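Local coordinates for protein immunoreactive 84kD antigen PG93 (Porphyromonas gingivalis, PDB 5M11) that serves as an essential surface component of the type IX secretion system and binds calcium and zinc ions, at residues E411-E416 and W456-Y461; V424-F429 and W436-A441; G443-M448 and D463-A468; V497-D502 and L515-F520. All coordinates share one frame; numbering follows the deposited sequence.

Contact 1. Residues E411-E416 and W456-Y461; sequences ETAIAE and WHSFSY. With ZN (zinc ion), chain C.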
loop_
_atom_site.group_PDB
_atom_site.type_symbol
_atom_site.label_atom_id
_atom_site.label_comp_id
_atom_site.label_asym_id
_atom_site.label_seq_id
_atom_site.Cartn_x
_atom_site.Cartn_y
_atom_site.Cartn_z
ATOM N N GLU A 411 38.860 2.487 3.063
ATOM C CA GLU A 411 39.015 3.952 2.927
ATOM C C GLU A 411 37.806 4.709 3.546
ATOM O O GLU A 411 37.949 5.874 3.925
ATOM C CB GLU A 411 39.272 4.363 1.448
ATOM C CG GLU A 411 38.989 5.806 1.042
ATOM C CD GLU A 411 37.711 6.025 0.253
ATOM O OE1 GLU A 411 37.406 5.204 -0.643
ATOM O OE2 GLU A 411 37.035 7.050 0.502
ATOM N N THR A 412 36.645 4.023 3.682
ATOM C CA THR A 412 35.362 4.508 4.228
ATOM C C THR A 412 35.133 3.984 5.675
ATOM O O THR A 412 35.695 2.944 6.046
ATOM C CB THR A 412 34.248 4.020 3.293
ATOM O OG1 THR A 412 34.567 4.328 1.936
ATOM C CG2 THR A 412 32.954 4.601 3.613
ATOM N N ALA A 413 34.303 4.683 6.482
ATOM C CA ALA A 413 33.995 4.202 7.843
ATOM C C ALA A 413 32.843 3.167 7.818
ATOM O O ALA A 413 32.561 2.552 8.853
ATOM C CB ALA A 413 33.660 5.354 8.778
ATOM N N ILE A 414 32.214 2.958 6.619
ATOM C CA ILE A 414 31.154 1.978 6.341
ATOM C C ILE A 414 31.807 0.594 6.386
ATOM O O ILE A 414 32.340 0.113 5.383
ATOM C CB ILE A 414 30.407 2.272 4.988
ATOM C CG1 ILE A 414 29.817 3.713 4.908
ATOM C CG2 ILE A 414 29.331 1.233 4.646
ATOM C CD1 ILE A 414 29.087 4.253 6.082
ATOM N N ALA A 415 31.828 0.003 7.593
ATOM C CA ALA A 415 32.419 -1.304 7.896
ATOM C C ALA A 415 31.547 -2.452 7.367
ATOM O O ALA A 415 30.325 -2.446 7.563
ATOM C CB ALA A 415 32.606 -1.447 9.397
ATOM N N GLU A 416 32.180 -3.436 6.712
ATOM C CA GLU A 416 31.496 -4.598 6.152
ATOM C C GLU A 416 31.544 -5.797 7.115
ATOM O O GLU A 416 32.617 -6.165 7.604
ATOM C CB GLU A 416 32.105 -4.994 4.794
ATOM C CG GLU A 416 32.172 -3.880 3.761
ATOM C CD GLU A 416 32.776 -4.260 2.421
ATOM O OE1 GLU A 416 33.827 -4.946 2.397
ATOM O OE2 GLU A 416 32.212 -3.833 1.387
ATOM N N TRP A 456 35.781 10.878 7.674
ATOM C CA TRP A 456 35.063 9.790 8.331
ATOM C C TRP A 456 35.578 9.544 9.752
ATOM O O TRP A 456 36.775 9.682 10.010
ATOM C CB TRP A 456 35.224 8.488 7.525
ATOM C CG TRP A 456 34.610 8.487 6.158
ATOM C CD1 TRP A 456 35.247 8.716 4.971
ATOM C CD2 TRP A 456 33.257 8.135 5.827
ATOM N NE1 TRP A 456 34.369 8.553 3.922
ATOM C CE2 TRP A 456 33.140 8.197 4.421
ATOM C CE3 TRP A 456 32.128 7.779 6.584
ATOM C CZ2 TRP A 456 31.932 7.948 3.761
ATOM C CZ3 TRP A 456 30.948 7.478 5.922
ATOM C CH2 TRP A 456 30.855 7.573 4.528
ATOM N N HIS A 457 34.679 9.124 10.653
ATOM C CA HIS A 457 34.970 8.749 12.039
ATOM C C HIS A 457 33.974 7.695 12.489
ATOM O O HIS A 457 32.776 7.870 12.312
ATOM C CB HIS A 457 34.926 9.958 12.986
ATOM C CG HIS A 457 35.986 10.981 12.738
ATOM N ND1 HIS A 457 37.299 10.778 13.145
ATOM C CD2 HIS A 457 35.893 12.194 12.149
ATOM C CE1 HIS A 457 37.958 11.870 12.788
ATOM N NE2 HIS A 457 37.155 12.747 12.181
ATOM N N SER A 458 34.464 6.580 13.016
ATOM C CA SER A 458 33.612 5.511 13.541
ATOM C C SER A 458 34.099 5.112 14.926
ATOM O O SER A 458 35.290 5.257 15.248
ATOM C CB SER A 458 33.548 4.307 12.603
ATOM O OG SER A 458 34.837 3.871 12.212
ATOM N N PHE A 459 33.153 4.679 15.763
ATOM C CA PHE A 459 33.392 4.239 17.131
ATOM C C PHE A 459 32.252 3.326 17.585
ATOM O O PHE A 459 31.347 3.038 16.802
ATOM C CB PHE A 459 33.544 5.456 18.077
ATOM C CG PHE A 459 32.350 6.387 18.162
ATOM C CD1 PHE A 459 31.303 6.127 19.045
ATOM C CD2 PHE A 459 32.302 7.552 17.412
ATOM C CE1 PHE A 459 30.206 6.985 19.133
ATOM C CE2 PHE A 459 31.212 8.426 17.523
ATOM C CZ PHE A 459 30.176 8.136 18.391
ATOM N N SER A 460 32.283 2.904 18.865
ATOM C CA SER A 460 31.238 2.110 19.509
ATOM C C SER A 460 31.385 2.139 21.028
ATOM O O SER A 460 32.315 2.758 21.567
ATOM C CB SER A 460 31.248 0.667 19.015
ATOM O OG SER A 460 29.986 0.085 19.295
ATOM N N TYR A 461 30.455 1.462 21.714
ATOM C CA TYR A 461 30.471 1.273 23.156
ATOM C C TYR A 461 30.353 -0.238 23.389
ATOM O O TYR A 461 29.424 -0.829 22.843
ATOM C CB TYR A 461 29.355 2.079 23.819
ATOM C CG TYR A 461 29.352 3.542 23.430
ATOM C CD1 TYR A 461 30.275 4.433 23.974
ATOM C CD2 TYR A 461 28.418 4.041 22.517
ATOM C CE1 TYR A 461 30.272 5.784 23.623
ATOM C CE2 TYR A 461 28.398 5.392 22.167
ATOM C CZ TYR A 461 29.317 6.263 22.733
ATOM O OH TYR A 461 29.293 7.597 22.409
HETATM ZN ZN ZN C . 37.150 14.815 11.963
#
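A β-propeller blade presents its outermost strand, 455-459, to the loop that leads into the same blade, and the indole of Trp456 carries most of this surface contact. With CG anti to its carbonyl carbon (chi1 -65°) and chi2 at 98°, the ring stands beside the loop and turns one face to it. Thr412 sends its methyl rather than its hydroxyl over that face. CG2 is anti to the backbone N, and it sits 3.7 Å from the centroid of the six-membered ring of Trp456, only 20° off the normal, as a CH-π contact should. Threonine suits the place because its methyl meets the ring while OG1 sits anti to the carbonyl carbon, beside the backbone N. The backbone N of Ala413 lies over the same face, also toward the rim. The CB of Ala413 is directed toward the strand, and this small group fits 3.6 Å from Trp456 CE3 while also reaching Ser458. Ile414, at the centre of an inverse γ turn, crosses the ring obliquely, and its CD1 comes 3.7 Å from Trp456 CZ3. No hydrogen bond joins the two segments, so the fit rests on shape and on the flat aromatic surface. Around the indole, Tyr449 stacks on it and Tyr407 meets it edge-to-face, while Ser458 OG is hydrogen-bonded to Lys444 NZ. Strand alternation turns His457 away from the loop. The imidazole lies on that far side, against Pro506 and Glu507, and His457 NE2 binds a zinc ion at 2.1 Å.

Contact 2. Residues V424-F429 and W436-A441; sequences VKAIAF and WGTLGA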
loop_
_atom_site.group_PDB
_atom_site.type_symbol
_atom_site.label_atom_id
_atom_site.label_comp_id
_atom_site.label_asym_id
_atom_site.label_seq_id
_atom_site.Cartn_x
_atom_site.Cartn_y
_atom_site.Cartn_z
ATOM N N VAL A 424 23.663 -0.746 6.362
ATOM C CA VAL A 424 23.508 0.602 6.932
ATOM C C VAL A 424 22.031 0.944 7.265
ATOM O O VAL A 424 21.213 1.100 6.349
ATOM C CB VAL A 424 24.102 1.679 5.950
ATOM C CG1 VAL A 424 24.117 3.076 6.576
ATOM C CG2 VAL A 424 25.497 1.303 5.455
ATOM N N LYS A 425 21.726 1.135 8.564
ATOM C CA LYS A 425 20.405 1.562 9.053
ATOM C C LYS A 425 20.585 2.668 10.123
ATOM O O LYS A 425 21.718 2.903 10.526
ATOM C CB LYS A 425 19.566 0.379 9.593
ATOM C CG LYS A 425 18.097 0.755 9.688
ATOM C CD LYS A 425 17.134 -0.291 10.185
ATOM C CE LYS A 425 15.762 0.352 10.053
ATOM N NZ LYS A 425 14.648 -0.547 10.428
ATOM N N ALA A 426 19.487 3.348 10.571
ATOM C CA ALA A 426 19.455 4.428 11.583
ATOM C C ALA A 426 20.365 5.641 11.214
ATOM O O ALA A 426 21.186 6.074 12.037
ATOM C CB ALA A 426 19.819 3.883 12.961
ATOM N N ILE A 427 20.176 6.215 9.992
ATOM C CA ILE A 427 20.967 7.367 9.501
ATOM C C ILE A 427 20.225 8.697 9.693
ATOM O O ILE A 427 19.061 8.824 9.289
ATOM C CB ILE A 427 21.457 7.234 8.026
ATOM C CG1 ILE A 427 20.309 6.852 7.044
ATOM C CG2 ILE A 427 22.632 6.273 7.952
ATOM C CD1 ILE A 427 20.592 7.104 5.525
ATOM N N ALA A 428 20.927 9.704 10.262
ATOM C CA ALA A 428 20.374 11.043 10.468
ATOM C C ALA A 428 21.470 12.107 10.350
ATOM O O ALA A 428 22.655 11.771 10.341
ATOM C CB ALA A 428 19.693 11.123 11.826
ATOM N N PHE A 429 21.066 13.388 10.228
ATOM C CA PHE A 429 21.968 14.552 10.155
ATOM C C PHE A 429 21.909 15.370 11.454
ATOM O O PHE A 429 20.831 15.499 12.054
ATOM C CB PHE A 429 21.605 15.475 8.965
ATOM C CG PHE A 429 22.166 15.107 7.613
ATOM C CD1 PHE A 429 23.435 15.521 7.232
ATOM C CD2 PHE A 429 21.404 14.392 6.695
ATOM C CE1 PHE A 429 23.940 15.206 5.964
ATOM C CE2 PHE A 429 21.912 14.076 5.422
ATOM C CZ PHE A 429 23.172 14.484 5.066
ATOM N N TRP A 436 25.322 11.294 10.871
ATOM C CA TRP A 436 25.486 10.254 11.878
ATOM C C TRP A 436 24.691 9.027 11.433
ATOM O O TRP A 436 23.611 9.153 10.832
ATOM C CB TRP A 436 25.017 10.757 13.238
ATOM C CG TRP A 436 25.905 11.822 13.765
ATOM C CD1 TRP A 436 25.830 13.156 13.498
ATOM C CD2 TRP A 436 27.083 11.633 14.562
ATOM N NE1 TRP A 436 26.875 13.818 14.106
ATOM C CE2 TRP A 436 27.640 12.910 14.793
ATOM C CE3 TRP A 436 27.705 10.508 15.130
ATOM C CZ2 TRP A 436 28.794 13.093 15.549
ATOM C CZ3 TRP A 436 28.847 10.690 15.887
ATOM C CH2 TRP A 436 29.389 11.966 16.075
ATOM N N GLY A 437 25.223 7.860 11.708
ATOM C CA GLY A 437 24.554 6.637 11.326
ATOM C C GLY A 437 25.153 5.442 12.006
ATOM O O GLY A 437 26.232 5.524 12.600
ATOM N N THR A 438 24.446 4.320 11.917
ATOM C CA THR A 438 24.867 3.067 12.519
ATOM C C THR A 438 24.988 1.983 11.428
ATOM O O THR A 438 24.414 2.118 10.344
ATOM C CB THR A 438 23.913 2.673 13.667
ATOM O OG1 THR A 438 22.725 2.089 13.124
ATOM C CG2 THR A 438 23.585 3.844 14.613
ATOM N N LEU A 439 25.779 0.931 11.720
ATOM C CA LEU A 439 26.053 -0.222 10.854
ATOM C C LEU A 439 25.761 -1.503 11.606
ATOM O O LEU A 439 26.054 -1.614 12.805
ATOM C CB LEU A 439 27.522 -0.236 10.393
ATOM C CG LEU A 439 28.102 1.009 9.728
ATOM C CD1 LEU A 439 29.567 1.198 10.112
ATOM C CD2 LEU A 439 27.955 0.944 8.233
ATOM N N GLY A 440 25.235 -2.481 10.895
ATOM C CA GLY A 440 24.934 -3.778 11.483
ATOM C C GLY A 440 26.044 -4.805 11.375
ATOM O O GLY A 440 26.810 -4.807 10.404
ATOM N N ALA A 441 26.091 -5.695 12.397
ATOM C CA ALA A 441 26.974 -6.853 12.618
ATOM C C ALA A 441 28.497 -6.553 12.441
ATOM O O ALA A 441 29.209 -7.347 11.822
ATOM C CB ALA A 441 26.551 -8.006 11.713
#
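Strands 422-429 and 435-439 pair antiparallel, the axes of 427-429 and 436-439 running at 167°, and their register slips by one residue at a β bulge between Lys425 and Ala428. Ala426, with phi and psi both positive (57° and 54°), turns the corner there, and the extra residue leaves Ile427 opposite Gly437. Beyond the bulge the pairing is firm: Ala428 N donates to Trp436 O at 2.8 Å, nearly straight, and Trp436 N returns a bond to Ala428 O. Before it, the two backbone bonds between Lys425 and Thr438 are long and weak. Thr438 adds a side-chain bond to the Lys425 carbonyl. OG1, held between its backbone N and carbonyl carbon, donates to Lys425 O at 2.9 Å from above the carbonyl plane, so that oxygen takes both the hydroxyl and the weak amide bond. Threonine thus serves both as a strand residue and as a second donor to the carbonyl beside the bulge, with Ala426 CB small enough to lie 3.4 Å from Thr438 OG1. Lacking a side chain, Gly437 lets Ile427 CG2 approach to 3.9 Å from its CA. On the sheet face opposite Thr438, Val424 and Leu439 lie alongside each other, CG2 of Val424 meeting CD2 of Leu439 at 3.7 Å. Trp436 NE1 is hydrogen-bonded to Asp430, and Lys425 NZ to Tyr317. The pair begins a β-propeller blade: strand 446-450 continues the sheet beyond 435-439, strand 469-475 of the next blade packs against Ala428, Trp436 and Thr438, and strand 373-378 of the preceding blade meets Lys425 and Ile427.

Contact 3. Residues G443-M448 and D463-A468; sequences GKNIFM and DVANLA. With ZN (zinc ion), chain G.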
loop_
_atom_site.group_PDB
_atom_site.type_symbol
_atom_site.label_atom_id
_atom_site.label_comp_id
_atom_site.label_asym_id
_atom_site.label_seq_id
_atom_site.Cartn_x
_atom_site.Cartn_y
_atom_site.Cartn_z
ATOM N N GLY A 443 32.103 -4.347 14.617
ATOM C CA GLY A 443 32.684 -3.742 15.818
ATOM C C GLY A 443 32.386 -2.259 16.005
ATOM O O GLY A 443 31.580 -1.903 16.872
ATOM N N LYS A 444 33.024 -1.377 15.177
ATOM C CA LYS A 444 32.852 0.088 15.191
ATOM C C LYS A 444 31.502 0.431 14.542
ATOM O O LYS A 444 31.416 0.894 13.391
ATOM C CB LYS A 444 34.029 0.791 14.490
ATOM C CG LYS A 444 35.368 0.686 15.212
ATOM C CD LYS A 444 36.540 1.022 14.297
ATOM C CE LYS A 444 36.986 2.462 14.427
ATOM N NZ LYS A 444 37.455 3.032 13.130
ATOM N N ASN A 445 30.444 0.159 15.317
ATOM C CA ASN A 445 29.028 0.260 14.991
ATOM C C ASN A 445 28.561 1.636 14.542
ATOM O O ASN A 445 27.924 1.739 13.499
ATOM C CB ASN A 445 28.203 -0.158 16.215
ATOM C CG ASN A 445 27.817 -1.615 16.254
ATOM O OD1 ASN A 445 27.681 -2.180 17.326
ATOM N ND2 ASN A 445 27.578 -2.255 15.103
ATOM N N ILE A 446 28.802 2.667 15.374
ATOM C CA ILE A 446 28.362 4.057 15.198
ATOM C C ILE A 446 29.380 4.847 14.363
ATOM O O ILE A 446 30.580 4.751 14.619
ATOM C CB ILE A 446 28.152 4.687 16.610
ATOM C CG1 ILE A 446 27.109 3.870 17.450
ATOM C CG2 ILE A 446 27.734 6.153 16.491
ATOM C CD1 ILE A 446 27.413 3.728 18.899
ATOM N N PHE A 447 28.906 5.636 13.380
ATOM C CA PHE A 447 29.799 6.431 12.537
ATOM C C PHE A 447 29.270 7.860 12.290
ATOM O O PHE A 447 28.099 8.170 12.537
ATOM C CB PHE A 447 30.082 5.717 11.182
ATOM C CG PHE A 447 28.956 5.729 10.172
ATOM C CD1 PHE A 447 28.772 6.810 9.321
ATOM C CD2 PHE A 447 28.096 4.647 10.053
ATOM C CE1 PHE A 447 27.714 6.834 8.409
ATOM C CE2 PHE A 447 27.042 4.668 9.134
ATOM C CZ PHE A 447 26.848 5.770 8.329
ATOM N N MET A 448 30.169 8.716 11.778
ATOM C CA MET A 448 29.903 10.077 11.364
ATOM C C MET A 448 30.676 10.396 10.070
ATOM O O MET A 448 31.866 10.043 9.935
ATOM C CB MET A 448 30.231 11.096 12.454
ATOM C CG MET A 448 29.744 12.486 12.101
ATOM S SD MET A 448 30.959 13.810 12.346
ATOM C CE MET A 448 32.094 13.521 10.948
ATOM N N ASP A 463 29.053 -2.379 25.305
ATOM C CA ASP A 463 27.696 -2.832 25.645
ATOM C C ASP A 463 26.756 -2.902 24.378
ATOM O O ASP A 463 25.864 -3.745 24.348
ATOM C CB ASP A 463 27.071 -1.956 26.772
ATOM C CG ASP A 463 27.693 -0.572 26.976
ATOM O OD1 ASP A 463 28.732 -0.478 27.683
ATOM O OD2 ASP A 463 27.152 0.408 26.416
ATOM N N VAL A 464 26.987 -2.061 23.339
ATOM C CA VAL A 464 26.199 -2.043 22.085
ATOM C C VAL A 464 27.001 -2.548 20.848
ATOM O O VAL A 464 26.397 -2.718 19.788
ATOM C CB VAL A 464 25.560 -0.665 21.744
ATOM C CG1 VAL A 464 24.417 -0.321 22.689
ATOM C CG2 VAL A 464 26.599 0.456 21.670
ATOM N N ALA A 465 28.336 -2.760 20.963
ATOM C CA ALA A 465 29.158 -3.214 19.840
ATOM C C ALA A 465 28.790 -4.630 19.384
ATOM O O ALA A 465 28.404 -5.483 20.195
ATOM C CB ALA A 465 30.632 -3.142 20.189
ATOM N N ASN A 466 28.859 -4.832 18.046
ATOM C CA ASN A 466 28.631 -6.055 17.256
ATOM C C ASN A 466 27.172 -6.532 17.213
ATOM O O ASN A 466 26.925 -7.600 16.650
ATOM C CB ASN A 466 29.540 -7.188 17.721
ATOM C CG ASN A 466 30.990 -6.929 17.424
ATOM O OD1 ASN A 466 31.390 -6.833 16.262
ATOM N ND2 ASN A 466 31.814 -6.818 18.466
ATOM N N LEU A 467 26.200 -5.735 17.714
ATOM C CA LEU A 467 24.789 -6.137 17.651
ATOM C C LEU A 467 24.325 -6.171 16.201
ATOM O O LEU A 467 24.761 -5.349 15.396
ATOM C CB LEU A 467 23.842 -5.287 18.524
ATOM C CG LEU A 467 23.708 -3.773 18.283
ATOM C CD1 LEU A 467 22.614 -3.465 17.261
ATOM C CD2 LEU A 467 23.332 -3.071 19.583
ATOM N N ALA A 468 23.474 -7.154 15.878
ATOM C CA ALA A 468 22.933 -7.421 14.549
ATOM C C ALA A 468 22.350 -6.173 13.859
ATOM O O ALA A 468 22.792 -5.841 12.761
ATOM C CB ALA A 468 21.871 -8.505 14.632
HETATM ZN ZN ZN G . 27.393 1.535 28.149
#
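Polar contact between the two segments centres on one amide oxygen. Asn445 points at the type II β turn running from Val464 to Leu467, and its OD1 accepts a weak hydrogen bond from Asn466 N at 3.0 Å, bent to 122° at the hydrogen. The amide's other end is used too, since Asn445 ND2 donates weakly to Leu439 O; asparagine suits the place by offering acceptor and donor to two pieces of backbone. Asn466 carries a positive phi of 69°, as expected at the third position of such a turn. Its CG is anti to its carbonyl carbon, which brings OD1 within 3.1 Å of Gly443 N, although the angle is too poor for a bond. In the β-propeller, 463-468 carries the chain from strand 455-459 to strand 469-475 of the next blade, whereas 443-448 leads into strand 446-450 within its blade, where Asn445 and Ile446 both face Phe459 in a classic β bulge. Ala465 CB makes van der Waals contact with a backbone carbonyl, 3.7 Å from Gly443 O. Apolar contact is loose: the branched side chains of Ile446 and Val464 approach tip to tip, CD1 to CG2, at 4.4 Å. Metal binding marks the start of the loop, where both carboxylate oxygens of Asp463 grip a zinc ion, OD2 at 2.1 Å and OD1 at 2.5 Å, with His514 as the other protein ligand.

Contact 4. Residues V497-D502 and L515-F520; sequences VLIFND and LYVEQF. With CA (calcium ion), chain B.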
loop_
_atom_site.group_PDB
_atom_site.type_symbol
_atom_site.label_atom_id
_atom_site.label_comp_id
_atom_site.label_asym_id
_atom_site.label_seq_id
_atom_site.Cartn_x
_atom_site.Cartn_y
_atom_site.Cartn_z
ATOM N N VAL A 497 17.472 0.646 24.053
ATOM C CA VAL A 497 17.723 1.948 23.430
ATOM C C VAL A 497 19.107 2.406 23.895
ATOM O O VAL A 497 19.455 2.223 25.065
ATOM C CB VAL A 497 16.634 3.012 23.782
ATOM C CG1 VAL A 497 17.007 4.409 23.282
ATOM C CG2 VAL A 497 15.255 2.608 23.286
ATOM N N LEU A 498 19.876 3.019 22.998
ATOM C CA LEU A 498 21.158 3.604 23.350
ATOM C C LEU A 498 21.095 5.134 23.151
ATOM O O LEU A 498 20.792 5.623 22.050
ATOM C CB LEU A 498 22.315 2.966 22.554
ATOM C CG LEU A 498 23.623 3.754 22.486
ATOM C CD1 LEU A 498 24.481 3.549 23.731
ATOM C CD2 LEU A 498 24.383 3.397 21.258
ATOM N N ILE A 499 21.350 5.874 24.234
ATOM C CA ILE A 499 21.429 7.335 24.221
ATOM C C ILE A 499 22.910 7.652 24.342
ATOM O O ILE A 499 23.567 7.065 25.200
ATOM C CB ILE A 499 20.575 8.009 25.344
ATOM C CG1 ILE A 499 19.130 7.483 25.378
ATOM C CG2 ILE A 499 20.614 9.545 25.283
ATOM C CD1 ILE A 499 18.879 6.542 26.516
ATOM N N PHE A 500 23.454 8.519 23.469
ATOM C CA PHE A 500 24.868 8.882 23.557
ATOM C C PHE A 500 25.156 10.276 22.999
ATOM O O PHE A 500 24.430 10.754 22.119
ATOM C CB PHE A 500 25.752 7.846 22.859
ATOM C CG PHE A 500 25.571 7.765 21.373
ATOM C CD1 PHE A 500 26.445 8.419 20.514
ATOM C CD2 PHE A 500 24.548 6.999 20.823
ATOM C CE1 PHE A 500 26.279 8.343 19.131
ATOM C CE2 PHE A 500 24.378 6.928 19.444
ATOM C CZ PHE A 500 25.243 7.608 18.607
ATOM N N ASN A 501 26.229 10.916 23.517
ATOM C CA ASN A 501 26.692 12.233 23.090
ATOM C C ASN A 501 28.196 12.203 22.878
ATOM O O ASN A 501 28.965 12.041 23.822
ATOM C CB ASN A 501 26.300 13.328 24.083
ATOM C CG ASN A 501 26.235 14.692 23.453
ATOM O OD1 ASN A 501 27.239 15.252 22.998
ATOM N ND2 ASN A 501 25.045 15.262 23.422
ATOM N N ASP A 502 28.600 12.338 21.609
ATOM C CA ASP A 502 29.974 12.346 21.103
ATOM C C ASP A 502 30.826 13.501 21.675
ATOM O O ASP A 502 32.050 13.464 21.553
ATOM C CB ASP A 502 29.923 12.464 19.575
ATOM C CG ASP A 502 29.335 13.780 19.102
ATOM O OD1 ASP A 502 28.156 14.072 19.457
ATOM O OD2 ASP A 502 30.059 14.536 18.402
ATOM N N LEU A 515 24.409 6.219 27.713
ATOM C CA LEU A 515 23.637 5.368 28.590
ATOM C C LEU A 515 22.883 4.367 27.776
ATOM O O LEU A 515 21.989 4.728 26.998
ATOM C CB LEU A 515 22.677 6.171 29.503
ATOM C CG LEU A 515 21.886 5.348 30.542
ATOM C CD1 LEU A 515 22.777 4.936 31.712
ATOM C CD2 LEU A 515 20.664 6.093 31.010
ATOM N N TYR A 516 23.244 3.103 27.962
ATOM C CA TYR A 516 22.541 1.996 27.338
ATOM C C TYR A 516 21.405 1.520 28.316
ATOM O O TYR A 516 21.676 1.068 29.448
ATOM C CB TYR A 516 23.512 0.868 26.935
ATOM C CG TYR A 516 22.827 -0.376 26.409
ATOM C CD1 TYR A 516 21.849 -0.295 25.415
ATOM C CD2 TYR A 516 23.169 -1.637 26.885
ATOM C CE1 TYR A 516 21.207 -1.434 24.940
ATOM C CE2 TYR A 516 22.545 -2.785 26.402
ATOM C CZ TYR A 516 21.563 -2.677 25.435
ATOM O OH TYR A 516 20.946 -3.800 24.962
ATOM N N VAL A 517 20.136 1.701 27.875
ATOM C CA VAL A 517 18.943 1.342 28.639
ATOM C C VAL A 517 18.250 0.148 27.920
ATOM O O VAL A 517 17.400 0.321 27.043
ATOM C CB VAL A 517 18.011 2.560 28.965
ATOM C CG1 VAL A 517 17.703 3.401 27.747
ATOM C CG2 VAL A 517 16.736 2.154 29.687
ATOM N N GLU A 518 18.692 -1.078 28.305
ATOM C CA GLU A 518 18.223 -2.388 27.851
ATOM C C GLU A 518 16.723 -2.532 28.126
ATOM O O GLU A 518 16.004 -3.106 27.304
ATOM C CB GLU A 518 19.022 -3.495 28.555
ATOM C CG GLU A 518 18.797 -4.892 27.998
ATOM C CD GLU A 518 18.921 -6.038 28.989
ATOM O OE1 GLU A 518 18.430 -7.146 28.674
ATOM O OE2 GLU A 518 19.508 -5.836 30.078
ATOM N N GLN A 519 16.256 -1.989 29.272
ATOM C CA GLN A 519 14.846 -1.973 29.680
ATOM C C GLN A 519 14.545 -0.727 30.518
ATOM O O GLN A 519 15.300 -0.384 31.441
ATOM C CB GLN A 519 14.452 -3.258 30.442
ATOM C CG GLN A 519 12.945 -3.419 30.714
ATOM C CD GLN A 519 12.089 -3.795 29.518
ATOM O OE1 GLN A 519 10.882 -3.537 29.500
ATOM N NE2 GLN A 519 12.663 -4.440 28.502
ATOM N N PHE A 520 13.434 -0.053 30.171
ATOM C CA PHE A 520 12.920 1.146 30.840
ATOM C C PHE A 520 12.086 0.766 32.071
ATOM O O PHE A 520 11.636 -0.376 32.186
ATOM C CB PHE A 520 12.067 1.996 29.868
ATOM C CG PHE A 520 12.850 2.872 28.918
ATOM C CD1 PHE A 520 13.162 4.183 29.255
ATOM C CD2 PHE A 520 13.261 2.394 27.682
ATOM C CE1 PHE A 520 13.880 4.994 28.373
ATOM C CE2 PHE A 520 13.975 3.207 26.802
ATOM C CZ PHE A 520 14.269 4.501 27.149
HETATM CA CA CA B . 34.185 12.424 21.820
#
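The last β hairpin of a propeller blade, strands 497-501 and 513-517, brings these segments together as a regular antiparallel pair. Four backbone bonds hold it. Ile499 and Leu515 exchange two nearly straight ones, Leu515 N to Ile499 O at 2.8 Å and Ile499 N to Leu515 O at 3.1 Å. In the pair Val497 and Val517, Val517 N points almost along the C=O axis of Val497 at 2.9 Å from its O, whereas Val497 N approaches Val517 O from above the carbonyl plane. Branched residues, well suited to strands, cover one face. Val517 places CG1 in the crowded position between its N and carbonyl carbon (chi1 50°), where Ile499 CD1 crosses it obliquely at 3.6 Å. Beyond the strand end, Phe520 swings back: its ring carries Val517 CG2 over the centre of one face and takes Val497 CG2 at its edge, 3.8 Å from Phe520 CE2. On the opposite face Leu498 CD1 reaches Tyr516 CB, and the tyrosine ring leans obliquely past Val497 O. At the far end of the first strand, Asp502 O binds a calcium ion at 2.4 Å, in a site to which Thr505, Thr508, Asp511 and Asp512 of the hairpin loop also give ligands. Strand 481-485 flanks 497-501 within the sheet, the Leu498 and Tyr516 face meets Val464 of the loop after the preceding blade, and Val497 packs on strand 533-538 of the next.

In the fold
Following the chain, contact 1 opens in the loop before strand 422-429 and closes on strand 455-459, so it spans a whole propeller blade. Contact 2 lies entirely within that span, pairing the blade's first two strands. Contact 3 starts just before and on the third strand, still inside contact 1, but closes beyond it in the loop to the next blade; contacts 1 and 3 therefore cross. Contact 4 follows in series, closing the hairpin of strands 497-501 and 513-517. Ile446 against Phe500 and Val464 against Leu498 join contact 3 to contact 4, while Phe459 and Tyr461 of contact 1 also touch Phe500, tying the two adjacent blades together.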